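Local coordinates for protein putative hyaluronoglucosaminidase (Clostridium perfringens, PDB 6PWI) that probably removes beta-linked N-acetylhexosamine from glycans as a secreted family 84 glycoside hydrolase, this chain holding its N-terminal and catalytic domains, at residues E33-Y37 with I157-L161; P40-D46 with E168-Y174; V58-E62 with S103-D108; L199-G204 with A246-K250. All blocks are in the same frame, centred on the assembly; numbering follows the deposited sequence.

Contact 1: residues E33-Y37 with I157-L161; sequences EYEIY and IFNQL
Tyr-34, in an irregular run of chain, faces the C-terminal part of helix 144-158, where a type I beta turn runs from Phe-158 to Leu-161, with Tyr-34 CA and Ile-157 CA 6.4 Å apart. This is packing in the N-terminal domain, which matches the domain 2 family of glycosyl hydrolase family 20. The Gln-160 amide grips the backbone of Glu-35 at two points. Its OE1 accepts from Glu-35 N at 3.0 Å, and its NE2 donates to Glu-35 O at 2.8 Å. Glu-35 O lies in the amide plane of Gln-160, so the two bonds fix the rotation of the amide. NE2 also bonds to Ala-156 O, which ties it back to the helix. CG of Gln-160 sits between its own backbone N and carbonyl carbon (chi1 69°), and the rest of the chain is extended to reach across. The Tyr-34 ring is turned steeply against this amide, with OE1 at its edge. Ile-157 CG2 covers one face of the ring in a CH-pi contact, 3.9 Å from the ring centroid. The other branch of Ile-157 meets Ile-36, with CG1 3.9 Å from Ile-36 CD1. The Glu-35 carboxylate leads away to a salt bridge with Lys-460. Tyr-34 OH bonds to Lys-167 N on strand 165-175, and the methyl CD2 of Leu-161 lies 3.4 Å from that same Tyr-34 OH.

Contact 2: residues P40-D46 with E168-Y174; sequences PQSIKYD and ELLIEDY
Backbone hydrogen bonds join Lys-44 and Leu-170 in both directions, with Lys-44 N to Leu-170 O at 2.9 Å and Leu-170 N to Lys-44 O at 2.8 Å. Glu-172 N adds a bond to Ser-42 O. A weak one from Asp-46 N to Glu-168 O ends the pairing. Side-chain bonds hold the Pro-40 end. Gln-41 N gives a nearly straight bond to Asp-173 OD1 (2.9 Å, 169°), arriving from above the carboxylate plane. Tyr-174 N reaches the same oxygen from the opposite face, and Trp-444 NE1 is a further donor. The pairing is an antiparallel edge of the mixed sheet in the N-terminal domain, where strand 43-46 lies along strand 165-175. On the other side of strand 165-175 runs strand 127-133. Stacking is confined to Gln-41 and Tyr-174. Bent at chi2 (-79°), the Gln-41 chain sets CG over the centre of the ring, 3.5 Å from its centroid, and lays the amide nearly parallel to the ring. Its NE2 bonds to Tyr-174 O. Among apolar pairs, Ile-43 and Ile-171 point the same way and meet through their CG1 atoms at 3.7 Å; Tyr-45 packs likewise beside Leu-169. Lys-44 NZ and Glu-172 OE1 form a salt bridge at 3.5 Å. A water donates to that OE1 and to Leu-170 O, and accepts from Ser-42 OG at 2.7 Å.

Contact 3: residues V58-E62 with S103-D108; sequences VVFEE and SEGVVD
The Glu-61 carboxylate meets the first turn of helix 106-114, and this is the tight part of the contact. Its OE2 accepts from Asp-108 N at 2.7 Å, nearly along the C-O axis, while Val-107 N lies 2.9 Å from the same OE2. Its OE1 accepts from Ser-103 OG at 2.6 Å and from Ile-100 N. An acidic group at a helix N terminus is probably stabilised by the helix dipole. Ser-103 OG, the inner edge of its residue, accepts from Gly-105 N at 2.9 Å, an ST turn. Gly-105 is the N-cap residue, its CA 3.8 Å from Glu-61 CD. The Glu-61 CG also lies 3.8 Å from Val-107 CG2. Packing is looser between the valines: Val-59 CG1 stands 4.2 Å from Val-106 CG1 and 4.4 Å from Val-107 CG2. The exposed residues Ser-103 and Glu-104 lie on the solvent side. There Glu-104 N bonds to the anti lone pair of Asp-108 OD2. The contact joins the end of strand 55-60 to the start of helix 106-114 in the mixed-sheet N-terminal domain. Strand 94-100 pairs with strand 55-60, and its Leu-97 touches both Val-59 and Val-107. Helix 66-78 packs on Val-58 and Phe-60.

Contact 4: residues L199-G204 with A246-K250; sequences LMKFGG and ATKNK
Two helices of the catalytic (beta/alpha)8 barrel meet here: the C-terminal part of helix 193-204 faces the end of helix 231-247 and the loop into strand 250-255. Gly-204 and Thr-247 bring their CA atoms within 4.9 Å, and Gly-204 CA lies 3.7 Å from Thr-247 O. Neither Gly-203 nor Gly-204 has a side chain, and this lets the 246-250 backbone and the Asn-249 amide come close to the helix. The Asn-249 carbonyl oxygen OD1 rests 3.2 Å from Gly-203 CA. CG of Asn-249 is anti to its backbone N (chi1 -165°), which sends the amide across to the glycine side of the helix. Its CB lies 3.5 Å from Met-200 O, an oxygen already used by Gly-204 N inside the helix. No hydrogen bond crosses between the two segments, so they meet by packing. In the barrel, these helices follow strands 179-184 and 210-213, and Asn-249 reaches Phe-182 and Tyr-211 on those strands. The Met-200 side chain crosses Asn-249 at a slant, its SD 3.6 Å from Asn-249 O. The Thr-247 methyl CG2 meets Lys-201 CA at 3.7 Å. The hydroxyl of Thr-247 turns back on its own chain, where OG1 bonds to Val-243 O and accepts from Asn-249 N at 3.3 Å, an ST turn past the helix end.

From the N terminus, 33-37 and 40-46 come first, and their partners 157-161 and 168-174 follow in the same order. Contacts 1 and 2 therefore cross, each closing a loop of about 120 residues. Contact 1 joins the N-terminal loop to helix 144-158, and contact 2 joins strand 43-46 to strand 165-175. They also touch, through the Tyr-34 N to Tyr-45 OH bond and the packing of Ile-36 on Ile-43. Contact 3 closes a shorter loop of 40 residues within both, tying strand 55-60 to helix 106-114. Contacts 2 and 3 reach the same mixed sheet. Contact 4 comes later in series, joining two helices of the barrel without touching the others.

Contact 1: residues E33-Y37 with I157-L161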
loop_
_atom_site.group_PDB
_atom_site.type_symbol
_atom_site.label_atom_id
_atom_site.label_comp_id
_atom_site.label_asym_id
_atom_site.label_seq_id
_atom_site.Cartn_x
_atom_site.Cartn_y
_atom_site.Cartn_z
ATOM N N GLU A 33 -6.620 6.488 -24.460
ATOM C CA GLU A 33 -6.218 7.390 -23.388
ATOM C C GLU A 33 -5.297 6.673 -22.395
ATOM O O GLU A 33 -5.277 5.446 -22.326
ATOM C CB GLU A 33 -7.465 8.019 -22.764
ATOM C CG GLU A 33 -8.244 8.858 -23.769
ATOM C CD GLU A 33 -9.609 9.395 -23.355
ATOM O OE1 GLU A 33 -10.150 10.269 -24.075
ATOM O OE2 GLU A 33 -10.137 8.943 -22.322
ATOM N N TYR A 34 -4.515 7.448 -21.633
ATOM C CA TYR A 34 -3.480 6.904 -20.763
ATOM C C TYR A 34 -4.080 6.311 -19.490
ATOM O O TYR A 34 -5.039 6.847 -18.933
ATOM C CB TYR A 34 -2.441 7.968 -20.406
ATOM C CG TYR A 34 -1.839 8.660 -21.601
ATOM C CD1 TYR A 34 -1.205 7.932 -22.597
ATOM C CD2 TYR A 34 -1.908 10.038 -21.742
ATOM C CE1 TYR A 34 -0.658 8.552 -23.707
ATOM C CE2 TYR A 34 -1.358 10.676 -22.845
ATOM C CZ TYR A 34 -0.735 9.929 -23.832
ATOM O OH TYR A 34 -0.184 10.540 -24.923
ATOM N N GLU A 35 -3.488 5.192 -19.047
ATOM C CA GLU A 35 -3.807 4.593 -17.761
ATOM C C GLU A 35 -2.956 5.264 -16.684
ATOM O O GLU A 35 -1.730 5.153 -16.693
ATOM C CB GLU A 35 -3.590 3.080 -17.812
ATOM C CG GLU A 35 -3.707 2.398 -16.465
ATOM C CD GLU A 35 -3.555 0.888 -16.535
ATOM O OE1 GLU A 35 -4.429 0.236 -17.145
ATOM O OE2 GLU A 35 -2.555 0.367 -15.995
ATOM N N ILE A 36 -3.632 5.973 -15.774
ATOM C CA ILE A 36 -2.981 6.667 -14.677
ATOM C C ILE A 36 -3.594 6.201 -13.358
ATOM O O ILE A 36 -4.809 6.271 -13.179
ATOM C CB ILE A 36 -3.110 8.189 -14.853
ATOM C CG1 ILE A 36 -2.443 8.658 -16.146
ATOM C CG2 ILE A 36 -2.554 8.919 -13.643
ATOM C CD1 ILE A 36 -2.902 10.020 -16.600
ATOM N N TYR A 37 -2.732 5.737 -12.443
ATOM C CA TYR A 37 -3.135 5.380 -11.092
ATOM C C TYR A 37 -2.331 6.207 -10.096
ATOM O O TYR A 37 -1.128 6.383 -10.275
ATOM C CB TYR A 37 -2.924 3.885 -10.837
ATOM C CG TYR A 37 -4.031 3.005 -11.352
ATOM C CD1 TYR A 37 -5.196 2.836 -10.620
ATOM C CD2 TYR A 37 -3.926 2.358 -12.576
ATOM C CE1 TYR A 37 -6.227 2.039 -11.090
ATOM C CE2 TYR A 37 -4.950 1.559 -13.064
ATOM C CZ TYR A 37 -6.105 1.399 -12.314
ATOM O OH TYR A 37 -7.129 0.612 -12.761
ATOM N N ILE A 157 2.633 8.786 -17.430
ATOM C CA ILE A 157 2.282 8.996 -18.827
ATOM C C ILE A 157 3.463 8.602 -19.711
ATOM O O ILE A 157 3.297 7.876 -20.693
ATOM C CB ILE A 157 1.788 10.437 -19.085
ATOM C CG1 ILE A 157 0.455 10.705 -18.378
ATOM C CG2 ILE A 157 1.683 10.694 -20.582
ATOM C CD1 ILE A 157 -0.114 12.093 -18.591
ATOM N N PHE A 158 4.663 9.054 -19.323
ATOM C CA PHE A 158 5.848 8.907 -20.153
ATOM C C PHE A 158 6.254 7.436 -20.263
ATOM O O PHE A 158 6.807 7.025 -21.282
ATOM C CB PHE A 158 6.974 9.831 -19.676
ATOM C CG PHE A 158 6.944 11.247 -20.211
ATOM C CD1 PHE A 158 5.745 11.903 -20.465
ATOM C CD2 PHE A 158 8.123 11.943 -20.438
ATOM C CE1 PHE A 158 5.727 13.204 -20.946
ATOM C CE2 PHE A 158 8.102 13.247 -20.916
ATOM C CZ PHE A 158 6.904 13.875 -21.171
ATOM N N ASN A 159 5.944 6.645 -19.228
ATOM C CA ASN A 159 6.324 5.241 -19.187
ATOM C C ASN A 159 5.501 4.408 -20.173
ATOM O O ASN A 159 5.829 3.248 -20.418
ATOM C CB ASN A 159 6.235 4.655 -17.774
ATOM C CG ASN A 159 7.516 4.808 -16.984
ATOM O OD1 ASN A 159 8.606 4.695 -17.536
ATOM N ND2 ASN A 159 7.395 5.063 -15.692
ATOM N N GLN A 160 4.438 4.991 -20.741
ATOM C CA GLN A 160 3.563 4.228 -21.618
ATOM C C GLN A 160 3.502 4.855 -23.013
ATOM O O GLN A 160 2.704 4.430 -23.842
ATOM C CB GLN A 160 2.190 4.017 -20.973
ATOM C CG GLN A 160 1.368 5.291 -20.854
ATOM C CD GLN A 160 0.086 5.115 -20.077
ATOM O OE1 GLN A 160 -0.934 4.683 -20.609
ATOM N NE2 GLN A 160 0.115 5.503 -18.811
ATOM N N LEU A 161 4.361 5.844 -23.284
ATOM C CA LEU A 161 4.392 6.484 -24.592
ATOM C C LEU A 161 5.114 5.588 -25.596
ATOM O O LEU A 161 6.265 5.210 -25.383
ATOM C CB LEU A 161 5.079 7.850 -24.483
ATOM C CG LEU A 161 4.211 8.990 -23.954
ATOM C CD1 LEU A 161 4.952 10.317 -24.035
ATOM C CD2 LEU A 161 2.890 9.070 -24.704
#

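Contact 2: residues P40-D46 with E168-Y174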
loop_
_atom_site.group_PDB
_atom_site.type_symbol
_atom_site.label_atom_id
_atom_site.label_comp_id
_atom_site.label_asym_id
_atom_site.label_seq_id
_atom_site.Cartn_x
_atom_site.Cartn_y
_atom_site.Cartn_z
ATOM N N PRO A 40 -7.122 9.838 -11.620
ATOM C CA PRO A 40 -7.178 11.282 -11.401
ATOM C C PRO A 40 -8.630 11.695 -11.189
ATOM O O PRO A 40 -9.544 11.081 -11.736
ATOM C CB PRO A 40 -6.629 11.860 -12.711
ATOM C CG PRO A 40 -5.810 10.731 -13.283
ATOM C CD PRO A 40 -6.617 9.493 -12.956
ATOM N N GLN A 41 -8.824 12.738 -10.381
ATOM C CA GLN A 41 -10.159 13.231 -10.104
ATOM C C GLN A 41 -10.805 13.697 -11.406
ATOM O O GLN A 41 -12.009 13.533 -11.586
ATOM C CB GLN A 41 -10.119 14.320 -9.035
ATOM C CG GLN A 41 -9.533 13.846 -7.714
ATOM C CD GLN A 41 -10.475 13.051 -6.843
ATOM O OE1 GLN A 41 -11.681 12.995 -7.067
ATOM N NE2 GLN A 41 -9.926 12.432 -5.810
ATOM N N SER A 42 -9.992 14.253 -12.316
ATOM C CA SER A 42 -10.488 14.780 -13.580
ATOM C C SER A 42 -9.361 14.863 -14.607
ATOM O O SER A 42 -8.334 15.497 -14.360
ATOM C CB SER A 42 -11.137 16.127 -13.382
ATOM O OG SER A 42 -11.586 16.644 -14.624
ATOM N N ILE A 43 -9.569 14.215 -15.759
ATOM C CA ILE A 43 -8.650 14.313 -16.882
ATOM C C ILE A 43 -9.449 14.590 -18.160
ATOM O O ILE A 43 -10.509 14.000 -18.394
ATOM C CB ILE A 43 -7.732 13.075 -16.988
ATOM C CG1 ILE A 43 -6.644 13.281 -18.048
ATOM C CG2 ILE A 43 -8.533 11.804 -17.244
ATOM C CD1 ILE A 43 -5.572 12.224 -18.067
ATOM N N LYS A 44 -8.934 15.524 -18.967
ATOM C CA LYS A 44 -9.589 15.954 -20.190
ATOM C C LYS A 44 -8.590 15.904 -21.338
ATOM O O LYS A 44 -7.434 16.296 -21.181
ATOM C CB LYS A 44 -10.164 17.361 -20.021
ATOM C CG LYS A 44 -11.441 17.412 -19.200
ATOM C CD LYS A 44 -11.741 18.771 -18.625
ATOM C CE LYS A 44 -13.058 18.779 -17.878
ATOM N NZ LYS A 44 -13.193 20.005 -17.058
ATOM N N TYR A 45 -9.059 15.393 -22.478
ATOM C CA TYR A 45 -8.272 15.320 -23.694
ATOM C C TYR A 45 -8.913 16.208 -24.759
ATOM O O TYR A 45 -10.121 16.428 -24.748
ATOM C CB TYR A 45 -8.207 13.868 -24.172
ATOM C CG TYR A 45 -7.437 12.938 -23.269
ATOM C CD1 TYR A 45 -6.098 12.665 -23.509
ATOM C CD2 TYR A 45 -8.035 12.330 -22.174
ATOM C CE1 TYR A 45 -5.377 11.810 -22.688
ATOM C CE2 TYR A 45 -7.325 11.476 -21.341
ATOM C CZ TYR A 45 -5.992 11.211 -21.602
ATOM O OH TYR A 45 -5.277 10.369 -20.797
ATOM N N ASP A 46 -8.098 16.732 -25.676
ATOM C CA ASP A 46 -8.635 17.290 -26.905
ATOM C C ASP A 46 -7.983 16.580 -28.090
ATOM O O ASP A 46 -7.141 15.702 -27.901
ATOM C CB ASP A 46 -8.578 18.820 -26.920
ATOM C CG ASP A 46 -7.171 19.381 -26.829
ATOM O OD1 ASP A 46 -6.278 18.842 -27.515
ATOM O OD2 ASP A 46 -6.983 20.357 -26.076
ATOM N N GLU A 168 -2.506 16.123 -26.098
ATOM C CA GLU A 168 -2.796 17.335 -25.352
ATOM C C GLU A 168 -3.865 17.009 -24.317
ATOM O O GLU A 168 -4.905 16.461 -24.666
ATOM C CB GLU A 168 -3.351 18.414 -26.282
ATOM C CG GLU A 168 -2.344 18.993 -27.262
ATOM C CD GLU A 168 -2.670 20.413 -27.698
ATOM O OE1 GLU A 168 -3.864 20.773 -27.697
ATOM O OE2 GLU A 168 -1.726 21.168 -28.019
ATOM N N LEU A 169 -3.616 17.362 -23.051
ATOM C CA LEU A 169 -4.542 17.006 -21.988
ATOM C C LEU A 169 -4.500 18.039 -20.864
ATOM O O LEU A 169 -3.584 18.856 -20.794
ATOM C CB LEU A 169 -4.195 15.603 -21.473
ATOM C CG LEU A 169 -2.779 15.417 -20.924
ATOM C CD1 LEU A 169 -2.720 15.713 -19.431
ATOM C CD2 LEU A 169 -2.278 14.010 -21.208
ATOM N N LEU A 170 -5.501 17.967 -19.980
ATOM C CA LEU A 170 -5.548 18.766 -18.769
ATOM C C LEU A 170 -6.033 17.896 -17.608
ATOM O O LEU A 170 -7.183 17.455 -17.590
ATOM C CB LEU A 170 -6.472 19.965 -19.006
ATOM C CG LEU A 170 -6.686 20.894 -17.811
ATOM C CD1 LEU A 170 -5.504 21.833 -17.626
ATOM C CD2 LEU A 170 -7.967 21.695 -17.980
ATOM N N ILE A 171 -5.132 17.638 -16.652
ATOM C CA ILE A 171 -5.464 16.923 -15.430
ATOM C C ILE A 171 -5.755 17.962 -14.353
ATOM O O ILE A 171 -4.938 18.847 -14.114
ATOM C CB ILE A 171 -4.318 15.979 -14.994
ATOM C CG1 ILE A 171 -3.984 14.925 -16.051
ATOM C CG2 ILE A 171 -4.629 15.331 -13.652
ATOM C CD1 ILE A 171 -2.714 14.157 -15.766
ATOM N N GLU A 172 -6.921 17.846 -13.711
ATOM C CA GLU A 172 -7.210 18.638 -12.527
ATOM C C GLU A 172 -7.381 17.684 -11.347
ATOM O O GLU A 172 -8.453 17.107 -11.166
ATOM C CB GLU A 172 -8.448 19.514 -12.739
ATOM C CG GLU A 172 -8.292 20.542 -13.853
ATOM C CD GLU A 172 -9.605 21.101 -14.388
ATOM O OE1 GLU A 172 -10.107 20.571 -15.418
ATOM O OE2 GLU A 172 -10.126 22.066 -13.777
ATOM N N ASP A 173 -6.317 17.519 -10.553
ATOM C CA ASP A 173 -6.249 16.397 -9.630
ATOM C C ASP A 173 -6.152 16.880 -8.187
ATOM O O ASP A 173 -5.696 17.990 -7.910
ATOM C CB ASP A 173 -5.112 15.443 -9.999
ATOM C CG ASP A 173 -5.413 13.986 -9.687
ATOM O OD1 ASP A 173 -6.453 13.716 -9.028
ATOM O OD2 ASP A 173 -4.612 13.129 -10.102
ATOM N N TYR A 174 -6.600 16.014 -7.276
ATOM C CA TYR A 174 -6.464 16.231 -5.845
ATOM C C TYR A 174 -6.717 14.917 -5.108
ATOM O O TYR A 174 -7.176 13.946 -5.701
ATOM C CB TYR A 174 -7.427 17.322 -5.376
ATOM C CG TYR A 174 -8.883 16.965 -5.518
ATOM C CD1 TYR A 174 -9.543 16.238 -4.539
ATOM C CD2 TYR A 174 -9.602 17.369 -6.636
ATOM C CE1 TYR A 174 -10.885 15.914 -4.674
ATOM C CE2 TYR A 174 -10.944 17.060 -6.783
ATOM C CZ TYR A 174 -11.584 16.328 -5.800
ATOM O OH TYR A 174 -12.904 16.027 -5.954
HETATM O O HOH W 1 -9.597 18.009 -15.889
#

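Contact 3: residues V58-E62 with S103-D108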
loop_
_atom_site.group_PDB
_atom_site.type_symbol
_atom_site.label_atom_id
_atom_site.label_comp_id
_atom_site.label_asym_id
_atom_site.label_seq_id
_atom_site.Cartn_x
_atom_site.Cartn_y
_atom_site.Cartn_z
ATOM N N VAL A 58 13.531 23.821 -19.394
ATOM C CA VAL A 58 12.945 23.529 -18.099
ATOM C C VAL A 58 12.936 24.808 -17.263
ATOM O O VAL A 58 13.977 25.437 -17.067
ATOM C CB VAL A 58 13.749 22.424 -17.394
ATOM C CG1 VAL A 58 13.270 22.213 -15.970
ATOM C CG2 VAL A 58 13.715 21.124 -18.174
ATOM N N VAL A 59 11.755 25.157 -16.743
ATOM C CA VAL A 59 11.583 26.331 -15.905
ATOM C C VAL A 59 11.010 25.891 -14.561
ATOM O O VAL A 59 9.878 25.425 -14.499
ATOM C CB VAL A 59 10.658 27.359 -16.586
ATOM C CG1 VAL A 59 10.451 28.600 -15.731
ATOM C CG2 VAL A 59 11.145 27.722 -17.981
ATOM N N PHE A 60 11.799 26.046 -13.494
ATOM C CA PHE A 60 11.307 25.816 -12.147
ATOM C C PHE A 60 11.122 27.154 -11.437
ATOM O O PHE A 60 12.025 27.983 -11.422
ATOM C CB PHE A 60 12.321 25.042 -11.302
ATOM C CG PHE A 60 12.750 23.693 -11.821
ATOM C CD1 PHE A 60 11.849 22.643 -11.915
ATOM C CD2 PHE A 60 14.076 23.460 -12.158
ATOM C CE1 PHE A 60 12.259 21.399 -12.375
ATOM C CE2 PHE A 60 14.487 22.213 -12.605
ATOM C CZ PHE A 60 13.576 21.188 -12.716
ATOM N N GLU A 61 9.959 27.340 -10.814
ATOM C CA GLU A 61 9.761 28.460 -9.916
ATOM C C GLU A 61 10.629 28.261 -8.679
ATOM O O GLU A 61 11.117 27.164 -8.431
ATOM C CB GLU A 61 8.295 28.554 -9.506
ATOM C CG GLU A 61 7.402 29.076 -10.608
ATOM C CD GLU A 61 6.036 29.490 -10.096
ATOM O OE1 GLU A 61 5.776 29.286 -8.893
ATOM O OE2 GLU A 61 5.240 30.019 -10.900
ATOM N N GLU A 62 10.779 29.332 -7.896
ATOM C CA GLU A 62 11.666 29.386 -6.743
ATOM C C GLU A 62 11.155 28.494 -5.611
ATOM O O GLU A 62 11.943 28.062 -4.772
ATOM C CB GLU A 62 11.836 30.840 -6.288
ATOM C CG GLU A 62 12.620 31.691 -7.272
ATOM C CD GLU A 62 14.090 31.327 -7.412
ATOM O OE1 GLU A 62 14.726 31.039 -6.379
ATOM O OE2 GLU A 62 14.602 31.334 -8.554
ATOM N N SER A 103 1.905 32.008 -6.605
ATOM C CA SER A 103 3.270 32.410 -6.292
ATOM C C SER A 103 3.622 33.720 -7.000
ATOM O O SER A 103 4.551 34.415 -6.588
ATOM C CB SER A 103 4.245 31.332 -6.670
ATOM O OG SER A 103 4.369 31.265 -8.085
ATOM N N GLU A 104 2.874 34.020 -8.071
ATOM C CA GLU A 104 3.123 35.099 -9.021
ATOM C C GLU A 104 4.493 34.921 -9.661
ATOM O O GLU A 104 5.113 35.894 -10.092
ATOM C CB GLU A 104 2.907 36.487 -8.418
ATOM C CG GLU A 104 1.611 36.573 -7.652
ATOM C CD GLU A 104 0.968 37.941 -7.598
ATOM O OE1 GLU A 104 0.526 38.424 -8.656
ATOM O OE2 GLU A 104 0.902 38.512 -6.497
ATOM N N GLY A 105 4.938 33.660 -9.700
ATOM C CA GLY A 105 6.105 33.256 -10.460
ATOM C C GLY A 105 5.748 33.050 -11.928
ATOM O O GLY A 105 4.585 33.173 -12.324
ATOM N N VAL A 106 6.774 32.727 -12.719
ATOM C CA VAL A 106 6.656 32.605 -14.162
ATOM C C VAL A 106 5.552 31.606 -14.510
ATOM O O VAL A 106 4.733 31.870 -15.390
ATOM C CB VAL A 106 8.009 32.211 -14.788
ATOM C CG1 VAL A 106 7.892 31.947 -16.283
ATOM C CG2 VAL A 106 9.079 33.256 -14.501
ATOM N N VAL A 107 5.523 30.471 -13.800
ATOM C CA VAL A 107 4.607 29.394 -14.144
ATOM C C VAL A 107 3.198 29.737 -13.664
ATOM O O VAL A 107 2.223 29.447 -14.356
ATOM C CB VAL A 107 5.081 28.029 -13.612
ATOM C CG1 VAL A 107 4.139 26.918 -14.045
ATOM C CG2 VAL A 107 6.509 27.723 -14.034
ATOM N N ASP A 108 3.098 30.353 -12.481
ATOM C CA ASP A 108 1.815 30.821 -11.988
ATOM C C ASP A 108 1.229 31.796 -13.006
ATOM O O ASP A 108 0.045 31.718 -13.340
ATOM C CB ASP A 108 1.929 31.422 -10.582
ATOM C CG ASP A 108 0.598 31.874 -9.996
ATOM O OD1 ASP A 108 -0.429 31.213 -10.264
ATOM O OD2 ASP A 108 0.587 32.890 -9.276
#

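Contact 4: residues L199-G204 with A246-K250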
loop_
_atom_site.group_PDB
_atom_site.type_symbol
_atom_site.label_atom_id
_atom_site.label_comp_id
_atom_site.label_asym_id
_atom_site.label_seq_id
_atom_site.Cartn_x
_atom_site.Cartn_y
_atom_site.Cartn_z
ATOM N N LEU A 199 9.757 -0.059 -0.850
ATOM C CA LEU A 199 8.336 0.205 -0.662
ATOM C C LEU A 199 8.086 1.707 -0.746
ATOM O O LEU A 199 7.118 2.139 -1.369
ATOM C CB LEU A 199 7.833 -0.373 0.666
ATOM C CG LEU A 199 7.727 -1.899 0.753
ATOM C CD1 LEU A 199 6.986 -2.311 2.015
ATOM C CD2 LEU A 199 7.035 -2.490 -0.462
ATOM N N MET A 200 8.981 2.496 -0.139
ATOM C CA MET A 200 8.872 3.942 -0.227
ATOM C C MET A 200 8.936 4.362 -1.695
ATOM O O MET A 200 8.167 5.211 -2.133
ATOM C CB MET A 200 9.961 4.650 0.582
ATOM C CG MET A 200 9.613 4.767 2.048
ATOM S SD MET A 200 10.847 5.693 3.004
ATOM C CE MET A 200 12.219 4.540 2.975
ATOM N N LYS A 201 9.828 3.724 -2.454
ATOM C CA LYS A 201 9.992 4.018 -3.867
ATOM C C LYS A 201 8.709 3.653 -4.615
ATOM O O LYS A 201 8.320 4.345 -5.554
ATOM C CB LYS A 201 11.244 3.307 -4.385
ATOM C CG LYS A 201 11.639 3.611 -5.822
ATOM C CD LYS A 201 13.037 3.113 -6.163
ATOM C CE LYS A 201 13.345 3.140 -7.650
ATOM N NZ LYS A 201 12.368 2.340 -8.426
ATOM N N PHE A 202 8.039 2.583 -4.168
ATOM C CA PHE A 202 6.835 2.111 -4.828
ATOM C C PHE A 202 5.667 3.044 -4.521
ATOM O O PHE A 202 5.004 3.523 -5.438
ATOM C CB PHE A 202 6.547 0.650 -4.473
ATOM C CG PHE A 202 5.381 0.047 -5.217
ATOM C CD1 PHE A 202 4.119 -0.007 -4.640
ATOM C CD2 PHE A 202 5.539 -0.457 -6.499
ATOM C CE1 PHE A 202 3.048 -0.561 -5.326
ATOM C CE2 PHE A 202 4.465 -1.004 -7.185
ATOM C CZ PHE A 202 3.220 -1.065 -6.598
ATOM N N GLY A 203 5.432 3.301 -3.226
ATOM C CA GLY A 203 4.388 4.211 -2.783
ATOM C C GLY A 203 4.484 5.575 -3.465
ATOM O O GLY A 203 3.465 6.196 -3.770
ATOM N N GLY A 204 5.722 6.019 -3.723
ATOM C CA GLY A 204 5.988 7.330 -4.288
ATOM C C GLY A 204 5.535 7.426 -5.742
ATOM O O GLY A 204 5.188 8.510 -6.214
ATOM N N ALA A 246 13.291 11.847 -1.316
ATOM C CA ALA A 246 13.385 11.775 -2.768
ATOM C C ALA A 246 12.058 11.335 -3.391
ATOM O O ALA A 246 11.730 11.751 -4.499
ATOM C CB ALA A 246 14.510 10.849 -3.167
ATOM N N THR A 247 11.306 10.485 -2.676
ATOM C CA THR A 247 10.104 9.858 -3.210
ATOM C C THR A 247 8.858 10.571 -2.692
ATOM O O THR A 247 7.774 10.419 -3.256
ATOM C CB THR A 247 10.015 8.386 -2.789
ATOM O OG1 THR A 247 9.947 8.352 -1.360
ATOM C CG2 THR A 247 11.154 7.539 -3.317
ATOM N N LYS A 248 9.038 11.320 -1.592
ATOM C CA LYS A 248 8.018 12.113 -0.914
ATOM C C LYS A 248 7.024 11.211 -0.187
ATOM O O LYS A 248 6.022 11.678 0.348
ATOM C CB LYS A 248 7.404 13.204 -1.800
ATOM C CG LYS A 248 8.107 14.548 -1.696
ATOM C CD LYS A 248 7.504 15.642 -2.549
ATOM C CE LYS A 248 8.418 16.840 -2.689
ATOM N NZ LYS A 248 8.826 17.385 -1.369
ATOM N N ASN A 249 7.343 9.916 -0.170
ATOM C CA ASN A 249 6.734 8.951 0.723
ATOM C C ASN A 249 7.490 9.041 2.053
ATOM O O ASN A 249 8.364 8.224 2.330
ATOM C CB ASN A 249 6.783 7.568 0.058
ATOM C CG ASN A 249 5.889 6.505 0.671
ATOM O OD1 ASN A 249 5.316 5.702 -0.055
ATOM N ND2 ASN A 249 5.773 6.455 1.991
ATOM N N LYS A 250 7.168 10.056 2.864
ATOM C CA LYS A 250 8.024 10.477 3.966
ATOM C C LYS A 250 8.185 9.360 4.990
ATOM O O LYS A 250 7.252 8.602 5.248
ATOM C CB LYS A 250 7.430 11.647 4.758
ATOM C CG LYS A 250 6.989 12.865 3.959
ATOM C CD LYS A 250 6.370 13.964 4.830
ATOM C CE LYS A 250 5.108 13.564 5.576
ATOM N NZ LYS A 250 3.933 13.382 4.682
#